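Local coordinates for protein endoglucanase (Mytilus edulis, PDB 1WC2) that hydrolyses internal beta-1,4-glucosidic bonds in cellulose and related beta-glucans, acts on soluble carboxymethylcellulose and also shows expansin activity, at residues Thr20-Ser25 with Asp132-Arg137; Gly46-Ala51 with Leu93-Met98; Ala52-Phe57 with Thr100-Asn105; Gln71-Thr76 with Thr150-Val155; Gly87-Gly92 with Met143-Pro148. One frame throughout, in Å; residues are numbered along the deposited sequence.

Contact 1: residues Thr20-Ser25 with Asp132-Arg137; sequences TNYHDS and DLENGR
Glu134 holds the 20-25 segment with both of its carboxylate oxygens. His23 ND1 donates to Glu134 OE2 at 2.7 Å, a nearly straight His-carboxylate hydrogen bond (170°). The oxygen lies close to the imidazole plane, at the ring edge, and is met on its syn side. The carboxylate itself stands steeply to that ring, with the planes 81° apart. Asp24 N takes the syn lone pair of Glu134 OE1 at 3.0 Å. A third donor, Gly136 N, reaches Glu134 OE2 at 2.9 Å from above the carboxylate plane. Three N-H groups thus fix the rotation of the carboxylate. The chain of Glu134 is bent at chi2 (59°).

Next to this, Asp132 CB lies over the centre of the Tyr22 ring, 3.7 Å from its centroid, in a CH-pi contact. Asn21, on the opposite face of the sheet from Tyr22, stacks its amide on that of Asn135, just past the strand end. Asn21 ND2 bonds Trp145 O, while Asn21 OD1 is buried with no partner in the model. Asn135 OD1 accepts from Val140 N, and Asn135 ND2 bonds Thr141 OG1. Further out, His130 bonds Asp132 OD1 and the backbone N of His26 bonds Asp24 OD1. Parallel pairing of Thr20, Asn21 and Tyr22 with Asp132, Leu133 and Glu134 underlies these contacts. This is the active-site region of a GH45 double-psi beta-barrel, where Asp24 is the probable nucleophile and Asp132 the probable proton donor.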
# COMPACT_ATOMS: atom_id res chain seq x y z
N THR A 20 3.25 -5.83 -3.43
CA THR A 20 4.04 -5.90 -4.67
C THR A 20 4.75 -4.59 -4.95
O THR A 20 4.10 -3.55 -5.07
CB THR A 20 3.13 -6.13 -5.93
OG1 THR A 20 2.15 -7.17 -5.73
CG2 THR A 20 3.97 -6.54 -7.17
N ASN A 21 6.06 -4.66 -5.16
CA ASN A 21 6.84 -3.50 -5.55
C ASN A 21 6.43 -3.15 -6.98
O ASN A 21 6.33 -4.04 -7.82
CB ASN A 21 8.35 -3.79 -5.44
CG ASN A 21 8.82 -3.82 -4.00
OD1 ASN A 21 8.33 -3.06 -3.16
ND2 ASN A 21 9.75 -4.72 -3.69
N TYR A 22 6.10 -1.88 -7.23
CA TYR A 22 5.67 -1.41 -8.55
C TYR A 22 6.22 -0.00 -8.82
O TYR A 22 6.77 0.64 -7.92
CB TYR A 22 4.13 -1.48 -8.70
CG TYR A 22 3.30 -0.24 -8.32
CD1 TYR A 22 2.24 0.18 -9.12
CD2 TYR A 22 3.52 0.47 -7.14
CE1 TYR A 22 1.45 1.28 -8.78
CE2 TYR A 22 2.73 1.59 -6.81
CZ TYR A 22 1.70 2.00 -7.63
OH TYR A 22 0.94 3.11 -7.30
N HIS A 23 6.07 0.46 -10.05
CA HIS A 23 6.35 1.84 -10.38
C HIS A 23 5.24 2.41 -11.23
O HIS A 23 4.89 1.84 -12.26
CB HIS A 23 7.67 1.98 -11.15
CG HIS A 23 7.88 3.36 -11.68
ND1 HIS A 23 7.79 4.48 -10.87
CD2 HIS A 23 8.09 3.82 -12.93
CE1 HIS A 23 7.98 5.56 -11.60
NE2 HIS A 23 8.15 5.19 -12.86
N ASP A 24 4.69 3.53 -10.78
CA ASP A 24 3.70 4.26 -11.55
C ASP A 24 4.01 5.75 -11.42
O ASP A 24 4.12 6.24 -10.28
CB ASP A 24 2.30 3.91 -11.01
CG ASP A 24 1.19 4.47 -11.85
OD1 ASP A 24 1.10 5.71 -11.93
OD2 ASP A 24 0.37 3.75 -12.46
N SER A 25 4.14 6.46 -12.56
CA SER A 25 4.46 7.90 -12.61
C SER A 25 3.24 8.80 -12.89
O SER A 25 3.39 10.02 -12.98
CB SER A 25 5.52 8.17 -13.68
OG SER A 25 5.04 7.80 -14.96
N ASP A 132 0.25 -2.17 -3.39
CA ASP A 132 1.35 -2.01 -4.33
C ASP A 132 2.20 -0.87 -3.77
O ASP A 132 1.68 0.21 -3.47
CB ASP A 132 0.88 -1.68 -5.76
CG ASP A 132 0.35 -2.89 -6.55
OD1 ASP A 132 0.46 -4.05 -6.12
OD2 ASP A 132 -0.22 -2.72 -7.65
N LEU A 133 3.49 -1.12 -3.59
CA LEU A 133 4.40 -0.16 -2.97
C LEU A 133 5.28 0.51 -4.03
O LEU A 133 6.00 -0.16 -4.76
CB LEU A 133 5.31 -0.86 -1.95
CG LEU A 133 4.62 -1.77 -0.91
CD1 LEU A 133 5.64 -2.42 0.01
CD2 LEU A 133 3.59 -0.99 -0.12
N GLU A 134 5.23 1.84 -4.10
CA GLU A 134 6.07 2.53 -5.07
C GLU A 134 7.55 2.25 -4.82
O GLU A 134 8.05 2.42 -3.70
CB GLU A 134 5.79 4.03 -5.04
CG GLU A 134 6.66 4.85 -5.98
CD GLU A 134 6.55 4.46 -7.47
OE1 GLU A 134 5.42 4.25 -7.97
OE2 GLU A 134 7.60 4.34 -8.15
N ASN A 135 8.27 1.85 -5.88
CA ASN A 135 9.66 1.39 -5.79
C ASN A 135 10.55 1.83 -6.95
O ASN A 135 11.64 1.29 -7.16
CB ASN A 135 9.73 -0.13 -5.65
CG ASN A 135 11.11 -0.62 -5.20
OD1 ASN A 135 11.65 -0.12 -4.20
ND2 ASN A 135 11.68 -1.57 -5.93
N GLY A 136 10.09 2.84 -7.68
CA GLY A 136 10.83 3.31 -8.84
C GLY A 136 12.21 3.87 -8.50
O GLY A 136 13.08 3.94 -9.37
N ARG A 137 12.41 4.28 -7.24
CA ARG A 137 13.70 4.78 -6.77
C ARG A 137 14.36 3.81 -5.77
O ARG A 137 15.27 4.19 -5.04
CB ARG A 137 13.54 6.19 -6.20
CG ARG A 137 13.18 7.20 -7.29
CD ARG A 137 12.88 8.58 -6.78
NE ARG A 137 14.07 9.25 -6.25
CZ ARG A 137 14.95 9.93 -6.98
NH1 ARG A 137 14.81 10.06 -8.28
NH2 ARG A 137 15.99 10.50 -6.38

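Contact 2: residues Gly46-Ala51 with Leu93-Met98; sequences GSFVAA and LSKTFM
Phe48 and Phe97 form the tight part of this contact. Phe48 CD2 comes to 3.6 Å from Phe97 CE2. The rings meet obliquely, with centroids 5.2 Å apart and planes at 60°. With CG anti to the carbonyl carbon (chi1 -74°), the Phe48 ring is carried to Phe97. Its CB lies 3.3 Å from Thr96 O. Two backbone bonds hold the segments together beside the rings: Met98 N to Phe48 O at 3.0 Å, and Ala50 N to Met98 O at 2.9 Å. Val49 and Met98 are the parallel bridge pair between them.

The solvent side is looser. Here Lys95 crosses Phe48 with its methylenes, CD lying 3.8 Å from Phe48 CE1. Lys95 CB stands over one face of the ring, offset toward the rim, and the ammonium goes on to a salt bridge with Asp164. An alanine at Phe48 would probably open a gap beside Phe97 and leave the Lys95 methylenes without the ring they lie against.

Strand 49-53 runs between strands 94-100 and 129-134, bonding to Glu134 and Asp132 on the far side. Phe97 packs on Leu133. On the other flank strand 94-100 pairs with strand 72-78, while Met98 and Thr96 touch helix 157-163.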
# COMPACT_ATOMS: atom_id res chain seq x y z
N GLY A 46 9.89 9.55 -4.54
CA GLY A 46 10.86 9.09 -3.57
C GLY A 46 10.24 8.80 -2.21
O GLY A 46 10.96 8.44 -1.29
N SER A 47 8.91 8.92 -2.08
CA SER A 47 8.23 8.69 -0.79
C SER A 47 7.77 7.25 -0.62
O SER A 47 7.73 6.48 -1.58
CB SER A 47 7.01 9.60 -0.69
OG SER A 47 7.40 10.94 -0.49
N PHE A 48 7.46 6.90 0.63
CA PHE A 48 6.78 5.65 0.97
C PHE A 48 5.28 5.87 0.75
O PHE A 48 4.55 6.36 1.63
CB PHE A 48 7.11 5.21 2.40
CG PHE A 48 8.52 4.66 2.59
CD1 PHE A 48 9.26 5.01 3.70
CD2 PHE A 48 9.06 3.74 1.69
CE1 PHE A 48 10.55 4.48 3.90
CE2 PHE A 48 10.34 3.21 1.89
CZ PHE A 48 11.08 3.58 3.01
N VAL A 49 4.84 5.55 -0.47
CA VAL A 49 3.45 5.65 -0.89
C VAL A 49 3.01 4.34 -1.52
O VAL A 49 3.83 3.53 -1.95
CB VAL A 49 3.21 6.86 -1.84
CG1 VAL A 49 3.49 8.18 -1.10
CG2 VAL A 49 4.04 6.75 -3.13
N ALA A 50 1.69 4.16 -1.58
CA ALA A 50 1.10 2.90 -2.00
C ALA A 50 -0.18 3.08 -2.80
O ALA A 50 -0.89 4.07 -2.65
CB ALA A 50 0.81 2.04 -0.79
N ALA A 51 -0.47 2.09 -3.63
CA ALA A 51 -1.77 1.91 -4.25
C ALA A 51 -2.51 0.81 -3.49
O ALA A 51 -2.00 -0.31 -3.37
CB ALA A 51 -1.61 1.54 -5.72
N LEU A 93 10.77 -5.86 10.63
CA LEU A 93 11.07 -4.58 10.00
C LEU A 93 9.76 -3.86 9.73
O LEU A 93 8.75 -4.49 9.43
CB LEU A 93 11.82 -4.78 8.69
CG LEU A 93 13.16 -5.51 8.77
CD1 LEU A 93 13.72 -5.69 7.38
CD2 LEU A 93 14.14 -4.75 9.63
N SER A 94 9.78 -2.53 9.81
CA SER A 94 8.55 -1.78 9.61
C SER A 94 8.75 -0.37 9.05
O SER A 94 9.64 0.37 9.51
CB SER A 94 7.76 -1.67 10.91
OG SER A 94 8.39 -0.79 11.83
N LYS A 95 7.88 -0.01 8.12
CA LYS A 95 7.80 1.33 7.56
C LYS A 95 6.32 1.66 7.34
O LYS A 95 5.48 0.75 7.25
CB LYS A 95 8.55 1.45 6.23
CG LYS A 95 10.08 1.36 6.30
CD LYS A 95 10.70 2.49 7.10
CE LYS A 95 12.23 2.47 7.03
NZ LYS A 95 12.85 3.46 7.94
N THR A 96 6.03 2.95 7.22
CA THR A 96 4.67 3.44 7.02
C THR A 96 4.51 4.05 5.62
O THR A 96 5.35 4.85 5.17
CB THR A 96 4.34 4.46 8.12
OG1 THR A 96 4.27 3.81 9.39
CG2 THR A 96 2.96 5.11 7.92
N PHE A 97 3.40 3.70 4.96
CA PHE A 97 3.11 4.09 3.59
C PHE A 97 1.81 4.88 3.56
O PHE A 97 0.80 4.47 4.14
CB PHE A 97 2.99 2.85 2.70
CG PHE A 97 4.26 2.04 2.63
CD1 PHE A 97 4.58 1.16 3.66
CD2 PHE A 97 5.13 2.16 1.56
CE1 PHE A 97 5.77 0.44 3.63
CE2 PHE A 97 6.32 1.43 1.53
CZ PHE A 97 6.63 0.57 2.56
N MET A 98 1.80 6.01 2.85
CA MET A 98 0.56 6.75 2.59
C MET A 98 -0.13 6.21 1.33
O MET A 98 0.52 6.07 0.29
CB MET A 98 0.84 8.24 2.40
CG MET A 98 -0.43 9.05 2.12
SD MET A 98 -0.13 10.83 1.95
CE MET A 98 0.08 11.29 3.71

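Contact 3: residues Ala52-Phe57 with Thr100-Asn105; sequences ASQMYF and TNLCPN
Cys103 N donates to Ala52 O at 2.8 Å, and the bond is almost straight (173°). One step back, Ala52 N donates to Asn101 O at 3.0 Å. The side chain of Asn101 turns to its own next residue: Leu102 N bonds Asn101 OD1 at 2.9 Å, and the same oxygen accepts from Ala29 N. At the other end a water joins the segments. It donates to Gln54 OE1 at 2.8 Å and accepts from Asn105 N.

The two backbone bonds flank Ala52 in its parallel bridge with Leu102; Ser53 and Cys103 are the next bridge pair. The short strand 102-103, set off by a corner at Asn101, thus lies beside strand 49-53 in the double-psi beta-barrel. Strand 49-53 then runs straight into the helix 54-57, with Ser53 at the N-cap position. The disulfide from Cys103 to Cys113 ties strand 102-103 to the loop holding Cys113.

Packing centres on Leu102. Its CB sits over the middle of the Phe57 ring, 3.8 Å from the centroid, and the two side chains cross at about a right angle. Chi1 (164°) puts Leu102 CG anti to the backbone N, and chi2 (65°) then brings CD1 to 3.8 Å from Phe57 CB and 3.5 Å from Gln54 CA. Both methyls of Leu102 also touch Gln54 OE1, while Gln54 NE2 is bonded to Lys62 O. The ring of Phe57 continues outward onto Ala29.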
# COMPACT_ATOMS: atom_id res chain seq x y z
N ALA A 52 -3.69 1.11 -2.97
CA ALA A 52 -4.48 0.13 -2.21
C ALA A 52 -5.45 -0.64 -3.10
O ALA A 52 -6.09 -0.07 -3.98
CB ALA A 52 -5.26 0.83 -1.09
N SER A 53 -5.58 -1.93 -2.83
CA SER A 53 -6.55 -2.77 -3.50
C SER A 53 -7.95 -2.12 -3.43
O SER A 53 -8.31 -1.46 -2.44
CB SER A 53 -6.53 -4.19 -2.89
OG SER A 53 -6.62 -4.18 -1.47
N GLN A 54 -8.73 -2.29 -4.51
CA GLN A 54 -9.95 -1.52 -4.75
C GLN A 54 -10.89 -1.39 -3.56
O GLN A 54 -11.29 -0.28 -3.21
CB GLN A 54 -10.72 -2.10 -5.95
CG GLN A 54 -12.12 -1.47 -6.16
CD GLN A 54 -12.08 -0.01 -6.65
OE1 GLN A 54 -11.80 0.24 -7.83
NE2 GLN A 54 -12.38 0.94 -5.76
N MET A 55 -11.30 -2.50 -2.96
CA MET A 55 -12.33 -2.39 -1.93
C MET A 55 -11.83 -1.69 -0.66
O MET A 55 -12.62 -1.07 0.06
CB MET A 55 -12.89 -3.77 -1.57
CG MET A 55 -13.95 -4.26 -2.53
SD MET A 55 -15.45 -3.26 -2.40
CE MET A 55 -15.94 -3.44 -0.95
N TYR A 56 -10.52 -1.74 -0.40
CA TYR A 56 -9.94 -0.91 0.67
C TYR A 56 -9.80 0.56 0.27
O TYR A 56 -10.09 1.47 1.07
CB TYR A 56 -8.59 -1.47 1.18
CG TYR A 56 -8.24 -0.82 2.51
CD1 TYR A 56 -8.83 -1.27 3.70
CD2 TYR A 56 -7.41 0.30 2.59
CE1 TYR A 56 -8.60 -0.65 4.91
CE2 TYR A 56 -7.16 0.93 3.82
CZ TYR A 56 -7.76 0.44 4.98
OH TYR A 56 -7.57 1.05 6.21
N PHE A 57 -9.37 0.82 -0.95
CA PHE A 57 -9.33 2.18 -1.47
C PHE A 57 -10.68 2.89 -1.27
O PHE A 57 -10.75 4.03 -0.78
CB PHE A 57 -8.92 2.15 -2.95
CG PHE A 57 -8.85 3.51 -3.62
CD1 PHE A 57 -7.71 4.30 -3.50
CD2 PHE A 57 -9.92 4.00 -4.34
CE1 PHE A 57 -7.66 5.55 -4.11
CE2 PHE A 57 -9.87 5.25 -4.95
CZ PHE A 57 -8.75 6.02 -4.83
N THR A 100 -1.85 6.77 -1.84
CA THR A 100 -2.01 7.85 -2.80
C THR A 100 -2.67 7.39 -4.10
O THR A 100 -2.89 8.21 -4.99
CB THR A 100 -0.65 8.51 -3.15
OG1 THR A 100 0.21 7.50 -3.72
CG2 THR A 100 0.02 9.11 -1.91
N ASN A 101 -2.96 6.10 -4.24
CA ASN A 101 -3.45 5.59 -5.51
C ASN A 101 -4.28 4.33 -5.28
O ASN A 101 -4.36 3.80 -4.16
CB ASN A 101 -2.25 5.36 -6.46
CG ASN A 101 -2.60 5.36 -7.96
OD1 ASN A 101 -3.74 5.55 -8.36
ND2 ASN A 101 -1.59 5.18 -8.79
N LEU A 102 -4.92 3.89 -6.36
CA LEU A 102 -5.77 2.70 -6.41
C LEU A 102 -5.04 1.56 -7.15
O LEU A 102 -4.43 1.80 -8.20
CB LEU A 102 -7.04 3.06 -7.19
CG LEU A 102 -7.90 1.90 -7.70
CD1 LEU A 102 -8.50 1.09 -6.56
CD2 LEU A 102 -8.99 2.40 -8.62
N CYS A 103 -5.12 0.34 -6.61
CA CYS A 103 -4.80 -0.89 -7.34
C CYS A 103 -6.12 -1.52 -7.78
O CYS A 103 -6.82 -2.14 -6.97
CB CYS A 103 -4.02 -1.88 -6.45
SG CYS A 103 -3.66 -3.50 -7.20
N PRO A 104 -6.51 -1.32 -9.05
CA PRO A 104 -7.85 -1.73 -9.48
C PRO A 104 -8.00 -3.23 -9.64
O PRO A 104 -7.04 -3.90 -9.96
CB PRO A 104 -8.05 -0.98 -10.82
CG PRO A 104 -6.69 -0.71 -11.33
CD PRO A 104 -5.77 -0.65 -10.14
N ASN A 105 -9.21 -3.72 -9.39
CA ASN A 105 -9.55 -5.12 -9.57
C ASN A 105 -9.85 -5.43 -11.06
O ASN A 105 -11.00 -5.64 -11.48
CB ASN A 105 -10.74 -5.49 -8.68
CG ASN A 105 -11.09 -6.95 -8.80
OD1 ASN A 105 -10.30 -7.73 -9.32
ND2 ASN A 105 -12.26 -7.33 -8.31
O HOH W 1 -11.40 -1.76 -9.70

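Contact 4: residues Gln71-Thr76 with Thr150-Val155; sequences QCIKLT and TTWEVV
Ile73 packs against three residues of the 150-155 strand. Its CB lies 4.1 Å from Glu153 O. CG2 approaches the same oxygen more closely and touches Trp152 CB at 3.8 Å. CG1 is anti to the carbonyl carbon (chi1 -53°), and CD1 beyond it ends 4.0 Å from Val154 CG2. Leu75 repeats the theme on this face: its CD2 meets Trp152 CB and Thr150 OG1, both at 3.6 Å. The indole nitrogen of Trp152 bonds Ser15, and Thr150 OG1 bonds Ala17 O.

Gln71 extends across Val154 at about a right angle. Its NE2 lies 3.6 Å from Val154 CG1, and its OE1 is hydrogen-bonded to Tyr56 OH. An alanine at Gln71 would probably leave Tyr56 OH without this partner and uncover the methyls of Val154. Beside it a water bridges the strands, accepting from Cys72 N and donating to Val155 O.

The backbones are joined by antiparallel bonds. Lys74 with Glu153 and Thr76 with Thr151 are hydrogen-bonded pairs. Ile73 with Val154 and Leu75 with Trp152 are non-hydrogen-bonded pairs. Lys74 N to Glu153 O measures 2.9 Å, whereas Glu153 N to Lys74 O is longer at 3.2 Å. On the opposite face from Ile73, Cys72 is tied by a disulfide to Cys157 at the start of helix 157-163. The pairing of strands 72-78 and 148-155 is part of the wall of the double-psi beta-barrel, with Leu75 packed on Leu131 of strand 129-134.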
# COMPACT_ATOMS: atom_id res chain seq x y z
N GLN A 71 -4.61 8.01 3.85
CA GLN A 71 -4.45 7.26 5.09
C GLN A 71 -3.07 6.61 5.10
O GLN A 71 -2.60 6.12 4.07
CB GLN A 71 -5.53 6.19 5.20
CG GLN A 71 -5.56 5.52 6.55
CD GLN A 71 -6.62 4.45 6.63
OE1 GLN A 71 -6.57 3.46 5.89
NE2 GLN A 71 -7.59 4.62 7.54
N CYS A 72 -2.43 6.61 6.27
CA CYS A 72 -1.15 5.94 6.44
C CYS A 72 -1.31 4.57 7.10
O CYS A 72 -2.06 4.42 8.08
CB CYS A 72 -0.17 6.81 7.23
SG CYS A 72 0.44 8.23 6.26
N ILE A 73 -0.60 3.60 6.52
CA ILE A 73 -0.61 2.21 6.94
C ILE A 73 0.81 1.80 7.30
O ILE A 73 1.72 1.86 6.47
CB ILE A 73 -1.11 1.28 5.79
CG1 ILE A 73 -2.46 1.74 5.23
CG2 ILE A 73 -1.11 -0.18 6.28
CD1 ILE A 73 -3.57 1.64 6.19
N LYS A 74 1.01 1.37 8.55
CA LYS A 74 2.28 0.84 9.02
C LYS A 74 2.33 -0.66 8.77
O LYS A 74 1.45 -1.40 9.24
CB LYS A 74 2.46 1.14 10.51
CG LYS A 74 3.80 0.67 11.07
CD LYS A 74 3.99 1.05 12.53
CE LYS A 74 5.33 0.55 13.10
NZ LYS A 74 5.39 0.79 14.57
N LEU A 75 3.32 -1.09 7.99
CA LEU A 75 3.52 -2.49 7.65
C LEU A 75 4.67 -3.05 8.46
O LEU A 75 5.72 -2.41 8.57
CB LEU A 75 3.84 -2.63 6.17
CG LEU A 75 2.75 -2.19 5.18
CD1 LEU A 75 3.21 -2.48 3.76
CD2 LEU A 75 1.43 -2.88 5.48
N THR A 76 4.49 -4.25 9.01
CA THR A 76 5.54 -4.98 9.73
C THR A 76 5.77 -6.32 9.04
O THR A 76 4.82 -7.07 8.81
CB THR A 76 5.11 -5.19 11.20
OG1 THR A 76 4.92 -3.91 11.82
CG2 THR A 76 6.21 -5.91 11.99
N THR A 150 3.23 -9.12 5.22
CA THR A 150 3.21 -8.16 6.33
C THR A 150 1.97 -8.31 7.20
O THR A 150 0.98 -8.91 6.78
CB THR A 150 3.25 -6.70 5.82
OG1 THR A 150 2.02 -6.37 5.14
CG2 THR A 150 4.42 -6.45 4.86
N THR A 151 2.04 -7.73 8.41
CA THR A 151 0.84 -7.36 9.16
C THR A 151 0.71 -5.83 9.10
O THR A 151 1.70 -5.12 8.93
CB THR A 151 0.87 -7.87 10.62
OG1 THR A 151 2.07 -7.43 11.26
CG2 THR A 151 0.87 -9.40 10.65
N TRP A 152 -0.52 -5.33 9.23
CA TRP A 152 -0.80 -3.92 8.92
C TRP A 152 -1.70 -3.27 9.97
O TRP A 152 -2.52 -3.93 10.63
CB TRP A 152 -1.43 -3.80 7.52
CG TRP A 152 -2.81 -4.36 7.42
CD1 TRP A 152 -3.15 -5.65 7.18
CD2 TRP A 152 -4.04 -3.63 7.48
NE1 TRP A 152 -4.52 -5.79 7.13
CE2 TRP A 152 -5.09 -4.55 7.29
CE3 TRP A 152 -4.36 -2.28 7.67
CZ2 TRP A 152 -6.43 -4.16 7.29
CZ3 TRP A 152 -5.69 -1.89 7.66
CH2 TRP A 152 -6.70 -2.83 7.47
N GLU A 153 -1.55 -1.96 10.11
CA GLU A 153 -2.35 -1.16 11.04
C GLU A 153 -2.40 0.29 10.53
O GLU A 153 -1.49 0.74 9.83
CB GLU A 153 -1.75 -1.22 12.44
CG GLU A 153 -0.38 -0.58 12.49
CD GLU A 153 0.41 -0.82 13.76
OE1 GLU A 153 -0.03 -0.35 14.83
OE2 GLU A 153 1.49 -1.46 13.69
N VAL A 154 -3.46 1.01 10.87
CA VAL A 154 -3.59 2.43 10.56
C VAL A 154 -2.85 3.26 11.62
O VAL A 154 -2.97 3.00 12.83
CB VAL A 154 -5.08 2.84 10.50
CG1 VAL A 154 -5.25 4.34 10.26
CG2 VAL A 154 -5.82 2.04 9.43
N VAL A 155 -2.07 4.24 11.16
CA VAL A 155 -1.31 5.13 12.04
C VAL A 155 -1.42 6.58 11.56
O VAL A 155 -1.84 6.86 10.44
CB VAL A 155 0.19 4.72 12.09
CG1 VAL A 155 0.36 3.35 12.74
CG2 VAL A 155 0.82 4.74 10.70
O HOH W 2 -3.63 7.88 8.64
O HOH W 3 2.36 -2.87 11.53

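Contact 5: residues Gly87-Gly92 with Met143-Pro148; sequences GPVREG and MGWNNP
Val89 lays its two methyls against the 143-148 loop. CG2 touches Trp145 CD1 at 4.0 Å, obliquely to the ring, and lies 3.8 Å from Gly144 O. CG1, placed between the backbone N and carbonyl carbon (chi1 66°), meets Pro148 CB at 4.1 Å. The indole of Trp145 has a closer neighbour within its own loop: Met143 CE stands over the centre of one face. Beyond them, Val89, Trp145 and Pro148 all rest on Thr77 of strand 72-78.

Polar contacts accompany this packing. Gly87 N donates to Asn146 O at 3.0 Å. Two waters fill in between the backbones. One accepts from Asn146 N and lies within bonding distance of Gly87 O and Gly144 O. The other donates to Pro88 O at 2.9 Å and to Gly144 O at 2.6 Å. The backbone angles of Gly144 call for glycine.

Both loops are irregular, and a single direct hydrogen bond joins them. Three apolar side chains and backbone carbonyls reached through water do the rest. This suggests that the fit rests more on the course of the two backbones than on paired polar side chains.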
# COMPACT_ATOMS: atom_id res chain seq x y z
N GLY A 87 10.69 -12.64 -1.83
CA GLY A 87 11.85 -13.31 -1.27
C GLY A 87 12.05 -13.04 0.20
O GLY A 87 11.29 -12.26 0.81
N PRO A 88 13.06 -13.69 0.79
CA PRO A 88 13.32 -13.61 2.23
C PRO A 88 13.61 -12.20 2.75
O PRO A 88 14.21 -11.39 2.05
CB PRO A 88 14.54 -14.53 2.44
CG PRO A 88 14.72 -15.31 1.23
CD PRO A 88 14.00 -14.62 0.12
N VAL A 89 13.19 -11.95 3.99
CA VAL A 89 13.44 -10.70 4.69
C VAL A 89 13.46 -10.94 6.21
O VAL A 89 12.81 -11.85 6.70
CB VAL A 89 12.36 -9.65 4.33
CG1 VAL A 89 11.00 -10.07 4.85
CG2 VAL A 89 12.73 -8.27 4.83
N ARG A 90 14.20 -10.11 6.95
CA ARG A 90 14.17 -10.18 8.41
C ARG A 90 12.75 -9.89 8.91
O ARG A 90 12.09 -9.00 8.39
CB ARG A 90 15.14 -9.18 9.03
CG ARG A 90 15.26 -9.32 10.53
CD ARG A 90 16.64 -9.06 11.08
NE ARG A 90 16.94 -7.65 10.97
CZ ARG A 90 17.83 -7.11 10.14
NH1 ARG A 90 18.57 -7.86 9.32
NH2 ARG A 90 17.99 -5.79 10.14
N GLU A 91 12.29 -10.64 9.91
CA GLU A 91 11.00 -10.40 10.55
C GLU A 91 11.10 -9.18 11.44
O GLU A 91 12.13 -8.95 12.08
CB GLU A 91 10.56 -11.61 11.41
CG GLU A 91 9.26 -11.37 12.17
CD GLU A 91 8.63 -12.59 12.79
OE1 GLU A 91 9.26 -13.67 12.84
OE2 GLU A 91 7.46 -12.46 13.25
N GLY A 92 10.03 -8.39 11.48
CA GLY A 92 9.91 -7.28 12.41
C GLY A 92 10.38 -5.94 11.90
O GLY A 92 10.38 -4.97 12.67
N MET A 143 15.84 -1.61 1.10
CA MET A 143 15.76 -2.18 2.45
C MET A 143 15.76 -3.71 2.47
O MET A 143 15.59 -4.31 3.52
CB MET A 143 14.46 -1.75 3.13
CG MET A 143 14.23 -0.29 3.23
SD MET A 143 12.80 0.12 4.27
CE MET A 143 11.40 -0.42 3.26
N GLY A 144 15.92 -4.34 1.31
CA GLY A 144 15.83 -5.79 1.25
C GLY A 144 14.40 -6.32 1.25
O GLY A 144 14.19 -7.51 1.45
N TRP A 145 13.42 -5.44 1.04
CA TRP A 145 12.02 -5.86 0.96
C TRP A 145 11.64 -6.23 -0.49
O TRP A 145 11.41 -5.35 -1.34
CB TRP A 145 11.08 -4.74 1.42
CG TRP A 145 11.04 -4.37 2.88
CD1 TRP A 145 12.06 -4.41 3.81
CD2 TRP A 145 9.91 -3.78 3.56
NE1 TRP A 145 11.61 -3.93 5.02
CE2 TRP A 145 10.30 -3.53 4.89
CE3 TRP A 145 8.60 -3.47 3.16
CZ2 TRP A 145 9.42 -2.97 5.83
CZ3 TRP A 145 7.73 -2.91 4.09
CH2 TRP A 145 8.14 -2.68 5.41
N ASN A 146 11.60 -7.53 -0.76
CA ASN A 146 11.14 -8.08 -2.04
C ASN A 146 9.74 -8.67 -1.84
O ASN A 146 9.59 -9.84 -1.50
CB ASN A 146 12.14 -9.15 -2.54
CG ASN A 146 11.72 -9.85 -3.84
OD1 ASN A 146 12.35 -10.85 -4.26
ND2 ASN A 146 10.70 -9.34 -4.50
N ASN A 147 8.73 -7.82 -2.00
CA ASN A 147 7.33 -8.21 -1.81
C ASN A 147 7.07 -8.98 -0.51
O ASN A 147 6.48 -10.07 -0.52
CB ASN A 147 6.83 -9.00 -3.02
CG ASN A 147 7.01 -8.23 -4.31
OD1 ASN A 147 7.28 -7.03 -4.29
ND2 ASN A 147 6.83 -8.91 -5.44
N PRO A 148 7.49 -8.43 0.63
CA PRO A 148 7.31 -9.16 1.88
C PRO A 148 5.83 -9.36 2.23
O PRO A 148 4.99 -8.53 1.92
CB PRO A 148 7.95 -8.22 2.92
CG PRO A 148 7.81 -6.87 2.33
CD PRO A 148 8.06 -7.08 0.87
O HOH W 4 11.84 -9.56 1.12
O HOH W 5 15.85 -9.10 2.72

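From the N terminus, strand 14-22 opens contact 1, which closes only at Asp132-Arg137. Contacts 2 and 3 are nested inside that loop. They cross each other: both use strand 49-53, and close at Leu93-Met98 and Thr100-Asn105. Contact 4 opens at Gln71-Thr76 and closes last, at Thr150-Val155, so it crosses contacts 1, 2 and 3. Contact 5 joins two loops and is nested inside contact 4, while crossing the other three. Strand 129-134 links contacts 1 and 2, and strand 94-100 links contacts 2 and 4. Tyr56 and Gln71 connect contacts 3 and 4. Asn21 bonds the 143-148 loop, bringing contact 5 to contact 1.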